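Local coordinates for putative lipoprotein (PDB 4Q1Z) that is of unknown function but belongs to the DUF4876 family and, as a putative lipoprotein with two domains, is probably tethered to a membrane, at residues A[170-176]-A[299-304]; A[161-165]-A[287-291]; A[59-64]-A[84-90]. One frame throughout, in Å; residues are numbered along the deposited sequence.

Contact 1: residues A[170-176]-A[299-304]; sequences NNYAYGE and YAKIPI
The Tyr172 ring sets its edge against the Ile302-Pro303 peptide and one face on Lys301 CB. That carbon makes a CH-pi contact, Lys301 CB lying 4.1 Å from the centroid of the Tyr172 ring, and Asn171 CB lies over the rim of the opposite face. Farther along the same ring, Tyr172 CE1 rests 3.9 Å from Pro303 CG. The ring gets there because CG stands anti to the carbonyl carbon of Tyr172, chi1 -49°. Replacing this tyrosine with a serine would probably uncover the Lys301 methylene and open a gap beside the Pro303 ring. These residues belong to a pair of antiparallel strands, 172-175 and 299-303, within a small three-stranded sheet, with Ala173 facing Ile302 and Gly175 facing Ala300 as hydrogen-bonded pairs; Gly175 N to Ala300 O is 2.9 Å. Beyond the strand end, Ile304 N reaches Asn171 O at 3.0 Å. Tyr174 and Lys301 run side by side, with Lys301 CG 3.7 Å from Tyr174 CE2. The lysine chain is extended beyond CG, and both polar ends meet Asp168, NZ by a salt bridge and the tyrosine OH by a hydrogen bond. On the other face, Ile302 CD1 comes within 3.7 Å of Gly175 CA, where the glycine has no side chain. Tyr299 turns its ring edge to Gly175 O, which lies near the ring plane, 3.5 Å from Tyr299 CD1. At the far end Ile304 CD1 tucks in 3.3 Å from Asn170 O.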
ATOM      1  N   ASN A 170     -17.088   1.441  17.190  1.00 67.96           N
ATOM      2  CA  ASN A 170     -16.624   0.839  15.952  1.00 66.49           C
ATOM      3  C   ASN A 170     -15.372   1.594  15.498  1.00 65.32           C
ATOM      4  O   ASN A 170     -15.197   1.887  14.319  1.00 64.52           O
ATOM      5  CB  ASN A 170     -17.760   0.825  14.915  1.00 73.41           C
ATOM      6  CG  ASN A 170     -18.565  -0.461  14.958  1.00111.63           C
ATOM      7  OD1 ASN A 170     -19.432  -0.656  15.821  1.00106.24           O
ATOM      8  ND2 ASN A 170     -18.254  -1.396  14.058  1.00107.84           N
ATOM      9  N   ASN A 171     -14.486   1.881  16.465  1.00 58.47           N
ATOM     10  CA  ASN A 171     -13.290   2.675  16.247  1.00 56.44           C
ATOM     11  C   ASN A 171     -12.042   1.867  15.987  1.00 57.31           C
ATOM     12  O   ASN A 171     -10.997   2.466  15.674  1.00 55.77           O
ATOM     13  CB  ASN A 171     -13.056   3.567  17.457  1.00 54.81           C
ATOM     14  CG  ASN A 171     -14.121   4.618  17.610  1.00 73.00           C
ATOM     15  OD1 ASN A 171     -14.823   4.675  18.621  1.00 67.10           O
ATOM     16  ND2 ASN A 171     -14.297   5.442  16.585  1.00 63.62           N
ATOM     17  N   TYR A 172     -12.131   0.519  16.117  1.00 52.34           N
ATOM     18  CA  TYR A 172     -10.951  -0.338  16.010  1.00 50.03           C
ATOM     19  C   TYR A 172     -11.125  -1.631  15.222  1.00 52.81           C
ATOM     20  O   TYR A 172     -12.225  -2.193  15.117  1.00 54.26           O
ATOM     21  CB  TYR A 172     -10.478  -0.770  17.422  1.00 49.97           C
ATOM     22  CG  TYR A 172     -10.333   0.328  18.448  1.00 51.46           C
ATOM     23  CD1 TYR A 172      -9.147   1.043  18.570  1.00 53.48           C
ATOM     24  CD2 TYR A 172     -11.352   0.597  19.358  1.00 53.02           C
ATOM     25  CE1 TYR A 172      -8.999   2.043  19.533  1.00 55.55           C
ATOM     26  CE2 TYR A 172     -11.227   1.611  20.309  1.00 54.93           C
ATOM     27  CZ  TYR A 172     -10.039   2.319  20.406  1.00 62.15           C
ATOM     28  OH  TYR A 172      -9.887   3.278  21.378  1.00 61.92           O
ATOM     29  N   ALA A 173      -9.971  -2.106  14.719  1.00 44.97           N
ATOM     30  CA  ALA A 173      -9.656  -3.402  14.155  1.00 42.88           C
ATOM     31  C   ALA A 173      -8.890  -4.128  15.291  1.00 48.24           C
ATOM     32  O   ALA A 173      -8.327  -3.463  16.168  1.00 48.15           O
ATOM     33  CB  ALA A 173      -8.818  -3.245  12.891  1.00 42.34           C
ATOM     34  N   TYR A 174      -8.939  -5.452  15.353  1.00 45.26           N
ATOM     35  CA  TYR A 174      -8.329  -6.167  16.475  1.00 45.06           C
ATOM     36  C   TYR A 174      -7.211  -7.086  15.998  1.00 45.64           C
ATOM     37  O   TYR A 174      -7.462  -8.047  15.280  1.00 43.67           O
ATOM     38  CB  TYR A 174      -9.428  -6.912  17.247  1.00 46.47           C
ATOM     39  CG  TYR A 174     -10.420  -5.941  17.860  1.00 47.14           C
ATOM     40  CD1 TYR A 174     -11.502  -5.457  17.123  1.00 49.33           C
ATOM     41  CD2 TYR A 174     -10.255  -5.474  19.161  1.00 47.12           C
ATOM     42  CE1 TYR A 174     -12.371  -4.508  17.655  1.00 50.13           C
ATOM     43  CE2 TYR A 174     -11.120  -4.525  19.702  1.00 48.82           C
ATOM     44  CZ  TYR A 174     -12.191  -4.064  18.956  1.00 56.51           C
ATOM     45  OH  TYR A 174     -13.071  -3.169  19.510  1.00 56.98           O
ATOM     46  N   GLY A 175      -5.981  -6.713  16.350  1.00 41.96           N
ATOM     47  CA  GLY A 175      -4.762  -7.391  15.917  1.00 41.03           C
ATOM     48  C   GLY A 175      -4.351  -8.578  16.756  1.00 46.23           C
ATOM     49  O   GLY A 175      -4.380  -8.519  17.996  1.00 45.77           O
ATOM     50  N   GLU A 176      -3.964  -9.661  16.053  1.00 42.57           N
ATOM     51  CA  GLU A 176      -3.466 -10.908  16.606  1.00 41.95           C
ATOM     52  C   GLU A 176      -1.991 -10.693  17.003  1.00 47.87           C
ATOM     53  O   GLU A 176      -1.633 -10.865  18.182  1.00 45.20           O
ATOM     54  CB  GLU A 176      -3.630 -12.035  15.582  1.00 42.76           C
ATOM     55  CG  GLU A 176      -3.304 -13.411  16.132  1.00 58.61           C
ATOM     56  CD  GLU A 176      -3.040 -14.438  15.056  1.00 83.78           C
ATOM     57  OE1 GLU A 176      -4.025 -14.993  14.522  1.00 64.79           O
ATOM     58  OE2 GLU A 176      -1.852 -14.667  14.725  1.00 86.76           O
ATOM     59  N   TYR A 299      -5.893  -9.147  22.321  1.00 47.62           N
ATOM     60  CA  TYR A 299      -5.759  -8.581  20.985  1.00 45.28           C
ATOM     61  C   TYR A 299      -5.473  -7.116  21.088  1.00 49.02           C
ATOM     62  O   TYR A 299      -5.832  -6.488  22.090  1.00 50.72           O
ATOM     63  CB  TYR A 299      -7.023  -8.873  20.173  1.00 45.29           C
ATOM     64  CG  TYR A 299      -7.241 -10.368  20.021  1.00 45.40           C
ATOM     65  CD1 TYR A 299      -6.320 -11.163  19.332  1.00 45.66           C
ATOM     66  CD2 TYR A 299      -8.305 -11.005  20.652  1.00 45.82           C
ATOM     67  CE1 TYR A 299      -6.480 -12.538  19.241  1.00 42.62           C
ATOM     68  CE2 TYR A 299      -8.491 -12.379  20.538  1.00 45.96           C
ATOM     69  CZ  TYR A 299      -7.584 -13.135  19.816  1.00 49.51           C
ATOM     70  OH  TYR A 299      -7.760 -14.482  19.674  1.00 53.12           O
ATOM     71  N   ALA A 300      -4.729  -6.583  20.124  1.00 45.12           N
ATOM     72  CA  ALA A 300      -4.357  -5.156  20.177  1.00 45.08           C
ATOM     73  C   ALA A 300      -5.399  -4.339  19.494  1.00 48.03           C
ATOM     74  O   ALA A 300      -5.848  -4.699  18.408  1.00 46.35           O
ATOM     75  CB  ALA A 300      -2.999  -4.929  19.526  1.00 45.34           C
ATOM     76  N   LYS A 301      -5.817  -3.251  20.143  1.00 47.27           N
ATOM     77  CA  LYS A 301      -6.821  -2.334  19.603  1.00 46.44           C
ATOM     78  C   LYS A 301      -6.135  -1.391  18.650  1.00 48.39           C
ATOM     79  O   LYS A 301      -5.384  -0.518  19.070  1.00 48.36           O
ATOM     80  CB  LYS A 301      -7.578  -1.587  20.717  1.00 48.00           C
ATOM     81  CG  LYS A 301      -8.570  -2.468  21.455  1.00 39.01           C
ATOM     82  CD  LYS A 301      -9.304  -1.632  22.478  1.00 46.97           C
ATOM     83  CE  LYS A 301      -9.756  -2.465  23.661  1.00 52.34           C
ATOM     84  NZ  LYS A 301     -10.450  -1.654  24.693  1.00 48.12           N
ATOM     85  N   ILE A 302      -6.341  -1.625  17.352  1.00 44.31           N
ATOM     86  CA  ILE A 302      -5.743  -0.816  16.294  1.00 43.48           C
ATOM     87  C   ILE A 302      -6.745   0.272  15.874  1.00 50.10           C
ATOM     88  O   ILE A 302      -7.771  -0.065  15.276  1.00 49.54           O
ATOM     89  CB  ILE A 302      -5.295  -1.710  15.106  1.00 44.47           C
ATOM     90  CG1 ILE A 302      -4.175  -2.705  15.552  1.00 43.73           C
ATOM     91  CG2 ILE A 302      -4.876  -0.871  13.873  1.00 42.38           C
ATOM     92  CD1 ILE A 302      -4.074  -3.933  14.717  1.00 43.11           C
ATOM     93  N   PRO A 303      -6.480   1.577  16.158  1.00 47.40           N
ATOM     94  CA  PRO A 303      -7.404   2.627  15.703  1.00 47.49           C
ATOM     95  C   PRO A 303      -7.525   2.647  14.178  1.00 52.01           C
ATOM     96  O   PRO A 303      -6.526   2.768  13.448  1.00 51.16           O
ATOM     97  CB  PRO A 303      -6.762   3.914  16.253  1.00 49.38           C
ATOM     98  CG  PRO A 303      -5.963   3.435  17.440  1.00 53.64           C
ATOM     99  CD  PRO A 303      -5.352   2.174  16.891  1.00 48.87           C
ATOM    100  N   ILE A 304      -8.764   2.490  13.704  1.00 49.25           N
ATOM    101  CA  ILE A 304      -9.151   2.519  12.287  1.00 49.28           C
ATOM    102  C   ILE A 304      -8.619   3.819  11.599  1.00 54.80           C
ATOM    103  O   ILE A 304      -8.208   3.783  10.439  1.00 54.86           O
ATOM    104  CB  ILE A 304     -10.705   2.379  12.204  1.00 52.16           C
ATOM    105  CG1 ILE A 304     -11.118   0.893  12.268  1.00 52.08           C
ATOM    106  CG2 ILE A 304     -11.316   3.085  10.998  1.00 50.91           C
ATOM    107  CD1 ILE A 304     -12.610   0.660  12.682  1.00 60.51           C
TER

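Contact 2: residues A[161-165]-A[287-291]; sequences LPIWP and TTDLS
Asp289 OD1 is gripped by three donors. The backbone N of Ile163 reaches Asp289 OD1 from the other loop at 3.0 Å, and two more bonds come from the carboxylate's own loop, Ser291 N to Asp289 OD1 at 3.0 Å and Ser291 OG to Asp289 OD1 at 2.7 Å. Each donor approaches from out of the carboxylate plane rather than within it. The aspartate arm is delivered to them by its first torsion, chi1 178°, which sets CG opposite the backbone N; its second oxygen then lies against Pro162 CB. Three donors on one oxygen probably favour the charged form of the acid and fix its rotation. The serine hydroxyl also meets a bound di(hydroxyethyl)ether, probably from the crystallisation liquor. One residue along, Leu290 N returns a bond to Ile163 O at 2.8 Å, so both the N-H and the C=O of Ile163 are held by the other segment, one by a carboxylate and one by a backbone amide. Apolar groups close the edges of this polar core. Ile163 CD1 lies 3.6 Å from Ser291 CB, while Leu290 CD1 rests against the Pro165 backbone, 3.6 Å from its N. The Trp164 indole carries Pro162 CB over one face, near its rim, and presents its edge to Thr288 O, 3.5 Å from Trp164 CZ3; the same ring also stacks with Tyr174 on the neighbouring strand. Thr287 OG1 points at the Pro165 ring, 3.4 Å from Pro165 CG, while that hydroxyl donates to Thr288 O. At this surface contact the loop after strand 148-152 meets the loop that leaves strand 286-287; an Asx turn shapes 289-291, and its acceptor oxygen also takes the Ile163 amide, which joins the two loops.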
ATOM      1  N   LEU A 161     -18.629 -15.026  15.531  1.00 62.49           N
ATOM      2  CA  LEU A 161     -18.357 -13.617  15.768  1.00 63.32           C
ATOM      3  C   LEU A 161     -17.862 -13.269  17.157  1.00 65.88           C
ATOM      4  O   LEU A 161     -18.565 -13.485  18.162  1.00 65.35           O
ATOM      5  CB  LEU A 161     -19.592 -12.761  15.459  1.00 65.03           C
ATOM      6  CG  LEU A 161     -20.051 -12.690  13.976  1.00 70.02           C
ATOM      7  CD1 LEU A 161     -21.117 -11.636  13.799  1.00 70.62           C
ATOM      8  CD2 LEU A 161     -18.868 -12.438  13.001  1.00 71.04           C
ATOM      9  N   PRO A 162     -16.671 -12.616  17.189  1.00 60.68           N
ATOM     10  CA  PRO A 162     -16.137 -12.117  18.459  1.00 60.12           C
ATOM     11  C   PRO A 162     -16.996 -10.968  18.992  1.00 63.43           C
ATOM     12  O   PRO A 162     -17.629 -10.260  18.207  1.00 63.36           O
ATOM     13  CB  PRO A 162     -14.726 -11.625  18.080  1.00 60.86           C
ATOM     14  CG  PRO A 162     -14.433 -12.228  16.744  1.00 64.66           C
ATOM     15  CD  PRO A 162     -15.767 -12.273  16.076  1.00 60.90           C
ATOM     16  N   ILE A 163     -17.059 -10.820  20.322  1.00 59.07           N
ATOM     17  CA  ILE A 163     -17.767  -9.723  20.974  1.00 58.52           C
ATOM     18  C   ILE A 163     -16.681  -8.848  21.568  1.00 60.35           C
ATOM     19  O   ILE A 163     -15.846  -9.330  22.341  1.00 60.35           O
ATOM     20  CB  ILE A 163     -18.850 -10.152  22.008  1.00 63.05           C
ATOM     21  CG1 ILE A 163     -19.909 -11.087  21.362  1.00 63.90           C
ATOM     22  CG2 ILE A 163     -19.534  -8.909  22.617  1.00 64.01           C
ATOM     23  CD1 ILE A 163     -20.687 -11.944  22.349  1.00 67.11           C
ATOM     24  N   TRP A 164     -16.647  -7.586  21.139  1.00 54.94           N
ATOM     25  CA  TRP A 164     -15.653  -6.625  21.576  1.00 54.12           C
ATOM     26  C   TRP A 164     -16.263  -5.662  22.607  1.00 60.78           C
ATOM     27  O   TRP A 164     -17.501  -5.577  22.689  1.00 60.69           O
ATOM     28  CB  TRP A 164     -15.077  -5.893  20.356  1.00 51.40           C
ATOM     29  CG  TRP A 164     -14.416  -6.803  19.353  1.00 50.78           C
ATOM     30  CD1 TRP A 164     -14.761  -6.964  18.045  1.00 52.86           C
ATOM     31  CD2 TRP A 164     -13.323  -7.710  19.593  1.00 49.93           C
ATOM     32  NE1 TRP A 164     -13.922  -7.876  17.440  1.00 51.39           N
ATOM     33  CE2 TRP A 164     -13.035  -8.352  18.367  1.00 52.90           C
ATOM     34  CE3 TRP A 164     -12.567  -8.050  20.728  1.00 51.14           C
ATOM     35  CZ2 TRP A 164     -11.992  -9.274  18.231  1.00 51.56           C
ATOM     36  CZ3 TRP A 164     -11.552  -8.989  20.599  1.00 51.98           C
ATOM     37  CH2 TRP A 164     -11.271  -9.587  19.364  1.00 51.74           C
ATOM     38  N   PRO A 165     -15.452  -4.975  23.464  1.00 58.77           N
ATOM     39  CA  PRO A 165     -16.062  -4.085  24.476  1.00 59.82           C
ATOM     40  C   PRO A 165     -16.976  -3.032  23.845  1.00 65.00           C
ATOM     41  O   PRO A 165     -16.692  -2.518  22.752  1.00 63.55           O
ATOM     42  CB  PRO A 165     -14.854  -3.453  25.182  1.00 61.43           C
ATOM     43  CG  PRO A 165     -13.729  -4.379  24.926  1.00 64.59           C
ATOM     44  CD  PRO A 165     -13.976  -4.957  23.561  1.00 59.09           C
ATOM     45  N   THR A 287      -7.649  -6.152  24.514  1.00 48.94           N
ATOM     46  CA  THR A 287      -8.852  -6.842  24.992  1.00 49.51           C
ATOM     47  C   THR A 287      -8.887  -8.339  24.615  1.00 53.31           C
ATOM     48  O   THR A 287      -8.273  -8.789  23.631  1.00 52.09           O
ATOM     49  CB  THR A 287     -10.127  -6.139  24.430  1.00 59.38           C
ATOM     50  OG1 THR A 287     -11.296  -6.797  24.926  1.00 59.64           O
ATOM     51  CG2 THR A 287     -10.173  -6.099  22.885  1.00 57.15           C
ATOM     52  N   THR A 288      -9.672  -9.091  25.378  1.00 50.34           N
ATOM     53  CA  THR A 288      -9.962 -10.480  25.051  1.00 50.07           C
ATOM     54  C   THR A 288     -11.261 -10.459  24.189  1.00 55.35           C
ATOM     55  O   THR A 288     -11.911  -9.410  24.032  1.00 54.26           O
ATOM     56  CB  THR A 288     -10.081 -11.361  26.334  1.00 53.02           C
ATOM     57  OG1 THR A 288     -11.179 -10.935  27.127  1.00 57.82           O
ATOM     58  CG2 THR A 288      -8.841 -11.338  27.196  1.00 47.22           C
ATOM     59  N   ASP A 289     -11.624 -11.615  23.620  1.00 52.46           N
ATOM     60  CA  ASP A 289     -12.889 -11.802  22.926  1.00 51.73           C
ATOM     61  C   ASP A 289     -13.879 -12.015  24.052  1.00 56.52           C
ATOM     62  O   ASP A 289     -13.715 -12.963  24.834  1.00 57.65           O
ATOM     63  CB  ASP A 289     -12.798 -12.997  21.964  1.00 52.83           C
ATOM     64  CG  ASP A 289     -14.068 -13.323  21.207  1.00 58.71           C
ATOM     65  OD1 ASP A 289     -15.147 -12.813  21.598  1.00 59.91           O
ATOM     66  OD2 ASP A 289     -13.986 -14.078  20.224  1.00 59.35           O
ATOM     67  N   LEU A 290     -14.838 -11.093  24.217  1.00 51.01           N
ATOM     68  CA  LEU A 290     -15.757 -11.159  25.350  1.00 50.46           C
ATOM     69  C   LEU A 290     -16.758 -12.288  25.224  1.00 55.95           C
ATOM     70  O   LEU A 290     -17.388 -12.623  26.226  1.00 57.95           O
ATOM     71  CB  LEU A 290     -16.461  -9.823  25.582  1.00 50.47           C
ATOM     72  CG  LEU A 290     -15.529  -8.632  25.901  1.00 53.06           C
ATOM     73  CD1 LEU A 290     -16.301  -7.366  26.048  1.00 53.19           C
ATOM     74  CD2 LEU A 290     -14.695  -8.873  27.144  1.00 51.24           C
ATOM     75  N   SER A 291     -16.851 -12.927  24.034  1.00 52.05           N
ATOM     76  CA  SER A 291     -17.723 -14.079  23.784  1.00 52.81           C
ATOM     77  C   SER A 291     -17.128 -15.360  24.400  1.00 59.14           C
ATOM     78  O   SER A 291     -17.819 -16.374  24.506  1.00 60.09           O
ATOM     79  CB  SER A 291     -17.927 -14.280  22.287  1.00 53.93           C
ATOM     80  OG  SER A 291     -16.773 -14.909  21.763  1.00 57.63           O
TER

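Contact 3: residues A[59-64]-A[84-90]; sequences PGIYSV and SVNAALF
Strands 60-64 and 87-89 run antiparallel at 137°, with Gly60 N bonding Leu89 O at 2.7 Å, nearly along the C=O axis, until a beta bulge between Tyr62 and Val64 shifts the register by one, Ser63 facing both Val85 and Asn86, and past it Val64 and Ser84 hold each other by two backbone bonds, Val64 N to Ser84 O being 2.9 Å. Phe90 folds its ring back over the start of strand 60-64. Gly60 O lies over one face of that ring, near its rim, and Phe90 CE1 touches Gly60 CA at 3.6 Å. Ile61 and Phe90 point the same way side by side, Ile61 CG2 meeting Phe90 CZ at 3.7 Å. The isoleucine takes a chi1 of 63°, with CG1 between the backbone N and the carbonyl carbon; this, with chi2 at 107°, carries CD1 to the Asn86 amide, 3.8 Å from Asn86 CG. On the reverse face Leu89 CD1 meets the edge of the Tyr62 ring, 3.6 Å from Tyr62 CD1, and the two side chains cross at about a right angle; the tyrosine hydroxyl bonds Ile58 O. At the bulge, Val85 CG1 lies 3.5 Å from Ser63 OG. The pair forms the open end of the hairpin made by strands 60-72 and 77-89, in the middle of a seven-stranded sheet: strand 24-35 flanks one side, where Phe34 touches Val64 and Leu89, and strand 95-105 the other, where Leu96 touches Val64, Ser84 and Ala87.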
ATOM      1  N   PRO A  59       4.388  33.347 -30.093  1.00122.49           N
ATOM      2  CA  PRO A  59       3.127  32.828 -30.664  1.00121.44           C
ATOM      3  C   PRO A  59       3.268  31.597 -31.572  1.00124.64           C
ATOM      4  O   PRO A  59       4.325  31.356 -32.165  1.00124.93           O
ATOM      5  CB  PRO A  59       2.577  34.025 -31.449  1.00124.98           C
ATOM      6  CG  PRO A  59       3.148  35.205 -30.761  1.00130.25           C
ATOM      7  CD  PRO A  59       4.545  34.783 -30.404  1.00125.98           C
ATOM      8  N   GLY A  60       2.180  30.826 -31.632  1.00119.71           N
ATOM      9  CA  GLY A  60       2.053  29.595 -32.404  1.00119.41           C
ATOM     10  C   GLY A  60       1.003  28.659 -31.835  1.00121.49           C
ATOM     11  O   GLY A  60       0.274  29.032 -30.910  1.00119.56           O
ATOM     12  N   ILE A  61       0.902  27.436 -32.387  1.00118.29           N
ATOM     13  CA  ILE A  61      -0.053  26.453 -31.866  1.00116.30           C
ATOM     14  C   ILE A  61       0.734  25.419 -31.048  1.00117.57           C
ATOM     15  O   ILE A  61       1.671  24.804 -31.560  1.00117.85           O
ATOM     16  CB  ILE A  61      -1.024  25.822 -32.918  1.00120.09           C
ATOM     17  CG1 ILE A  61      -0.317  25.000 -34.020  1.00121.94           C
ATOM     18  CG2 ILE A  61      -1.968  26.872 -33.508  1.00121.89           C
ATOM     19  CD1 ILE A  61      -0.518  23.476 -33.853  1.00128.20           C
ATOM     20  N   TYR A  62       0.392  25.293 -29.755  1.00111.33           N
ATOM     21  CA  TYR A  62       1.071  24.392 -28.817  1.00108.76           C
ATOM     22  C   TYR A  62       0.138  23.350 -28.237  1.00107.52           C
ATOM     23  O   TYR A  62      -1.066  23.586 -28.142  1.00106.52           O
ATOM     24  CB  TYR A  62       1.663  25.197 -27.638  1.00109.86           C
ATOM     25  CG  TYR A  62       2.783  26.157 -27.978  1.00114.15           C
ATOM     26  CD1 TYR A  62       2.514  27.480 -28.319  1.00117.94           C
ATOM     27  CD2 TYR A  62       4.115  25.776 -27.850  1.00115.34           C
ATOM     28  CE1 TYR A  62       3.542  28.381 -28.596  1.00120.86           C
ATOM     29  CE2 TYR A  62       5.153  26.667 -28.125  1.00118.20           C
ATOM     30  CZ  TYR A  62       4.862  27.972 -28.492  1.00126.96           C
ATOM     31  OH  TYR A  62       5.876  28.861 -28.749  1.00128.02           O
ATOM     32  N   SER A  63       0.704  22.220 -27.790  1.00101.16           N
ATOM     33  CA  SER A  63      -0.026  21.184 -27.058  1.00 98.17           C
ATOM     34  C   SER A  63       0.291  21.428 -25.570  1.00 97.30           C
ATOM     35  O   SER A  63       1.436  21.270 -25.136  1.00 96.37           O
ATOM     36  CB  SER A  63       0.344  19.779 -27.535  1.00101.16           C
ATOM     37  OG  SER A  63      -0.783  19.114 -28.082  1.00107.62           O
ATOM     38  N   VAL A  64      -0.704  21.938 -24.834  1.00 90.28           N
ATOM     39  CA  VAL A  64      -0.562  22.335 -23.436  1.00 87.68           C
ATOM     40  C   VAL A  64      -1.014  21.197 -22.524  1.00 87.55           C
ATOM     41  O   VAL A  64      -2.110  20.665 -22.701  1.00 86.85           O
ATOM     42  CB  VAL A  64      -1.337  23.653 -23.171  1.00 91.49           C
ATOM     43  CG1 VAL A  64      -1.076  24.182 -21.765  1.00 90.37           C
ATOM     44  CG2 VAL A  64      -0.986  24.707 -24.216  1.00 92.95           C
ATOM     45  N   SER A  84      -4.869  20.535 -23.439  1.00 82.35           N
ATOM     46  CA  SER A  84      -5.490  21.339 -24.474  1.00 84.77           C
ATOM     47  C   SER A  84      -4.632  21.105 -25.694  1.00 92.18           C
ATOM     48  O   SER A  84      -3.461  21.507 -25.706  1.00 91.67           O
ATOM     49  CB  SER A  84      -5.551  22.809 -24.064  1.00 89.87           C
ATOM     50  OG  SER A  84      -6.823  23.385 -24.321  1.00101.68           O
ATOM     51  N   VAL A  85      -5.155  20.330 -26.654  1.00 91.51           N
ATOM     52  CA  VAL A  85      -4.410  19.950 -27.854  1.00 93.21           C
ATOM     53  C   VAL A  85      -4.547  21.029 -28.920  1.00101.56           C
ATOM     54  O   VAL A  85      -5.659  21.479 -29.213  1.00101.30           O
ATOM     55  CB  VAL A  85      -4.812  18.557 -28.395  1.00 95.86           C
ATOM     56  CG1 VAL A  85      -3.791  18.050 -29.414  1.00 96.58           C
ATOM     57  CG2 VAL A  85      -4.973  17.555 -27.253  1.00 93.61           C
ATOM     58  N   ASN A  86      -3.385  21.442 -29.475  1.00102.00           N
ATOM     59  CA  ASN A  86      -3.184  22.425 -30.539  1.00105.35           C
ATOM     60  C   ASN A  86      -4.024  23.704 -30.317  1.00112.47           C
ATOM     61  O   ASN A  86      -4.885  24.062 -31.131  1.00112.83           O
ATOM     62  CB  ASN A  86      -3.443  21.795 -31.923  1.00108.06           C
ATOM     63  CG  ASN A  86      -2.538  20.622 -32.269  1.00129.85           C
ATOM     64  OD1 ASN A  86      -1.557  20.292 -31.566  1.00122.51           O
ATOM     65  ND2 ASN A  86      -2.862  19.956 -33.373  1.00119.27           N
ATOM     66  N   ALA A  87      -3.750  24.382 -29.190  1.00110.63           N
ATOM     67  CA  ALA A  87      -4.387  25.645 -28.814  1.00111.95           C
ATOM     68  C   ALA A  87      -3.833  26.790 -29.683  1.00119.79           C
ATOM     69  O   ALA A  87      -2.655  26.759 -30.036  1.00120.37           O
ATOM     70  CB  ALA A  87      -4.141  25.924 -27.339  1.00111.40           C
ATOM     71  N   ALA A  88      -4.681  27.776 -30.051  1.00118.34           N
ATOM     72  CA  ALA A  88      -4.277  28.908 -30.898  1.00120.51           C
ATOM     73  C   ALA A  88      -3.755  30.061 -30.052  1.00124.95           C
ATOM     74  O   ALA A  88      -4.523  30.931 -29.629  1.00124.61           O
ATOM     75  CB  ALA A  88      -5.441  29.365 -31.767  1.00122.47           C
ATOM     76  N   LEU A  89      -2.439  30.053 -29.797  1.00122.16           N
ATOM     77  CA  LEU A  89      -1.764  31.067 -28.984  1.00122.56           C
ATOM     78  C   LEU A  89      -1.108  32.107 -29.894  1.00129.69           C
ATOM     79  O   LEU A  89      -0.045  31.841 -30.458  1.00130.41           O
ATOM     80  CB  LEU A  89      -0.717  30.415 -28.049  1.00121.28           C
ATOM     81  CG  LEU A  89      -1.200  29.381 -27.027  1.00123.11           C
ATOM     82  CD1 LEU A  89      -0.961  27.979 -27.525  1.00122.40           C
ATOM     83  CD2 LEU A  89      -0.447  29.523 -25.739  1.00123.84           C
ATOM     84  N   PHE A  90      -1.752  33.274 -30.079  1.00127.78           N
ATOM     85  CA  PHE A  90      -1.207  34.317 -30.959  1.00130.26           C
ATOM     86  C   PHE A  90      -1.344  35.718 -30.358  1.00135.31           C
ATOM     87  O   PHE A  90      -0.394  36.497 -30.432  1.00135.98           O
ATOM     88  CB  PHE A  90      -1.865  34.273 -32.349  1.00133.31           C
ATOM     89  CG  PHE A  90      -1.754  32.945 -33.065  1.00134.26           C
ATOM     90  CD1 PHE A  90      -0.552  32.542 -33.636  1.00138.04           C
ATOM     91  CD2 PHE A  90      -2.853  32.100 -33.173  1.00135.32           C
ATOM     92  CE1 PHE A  90      -0.450  31.316 -34.297  1.00138.58           C
ATOM     93  CE2 PHE A  90      -2.750  30.873 -33.835  1.00137.73           C
ATOM     94  CZ  PHE A  90      -1.548  30.489 -34.389  1.00136.59           C
TER

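Overall arrangement
Contact 3 comes first along the chain and lies in the seven-stranded sheet near the N-terminus, while contacts 1 and 2 sit together far off, with centres about 54 and 64 Å from it and on the opposite side of the chain's centre. Contacts 1 and 2 have centres 11 Å apart and touch: their segments alternate along the chain, 161-165, 170-176, 287-291, 299-304, so two distant parts of the chain are paired twice over. They share the small three-stranded sheet of 172-175, 299-303 and 286-287, joined where Tyr299 N approaches Thr287 O. Contact 3 pairs the two arms of one hairpin, 20 residues apart in sequence, whereas contacts 1 and 2 span over 120, bringing 161-176 against 287-304.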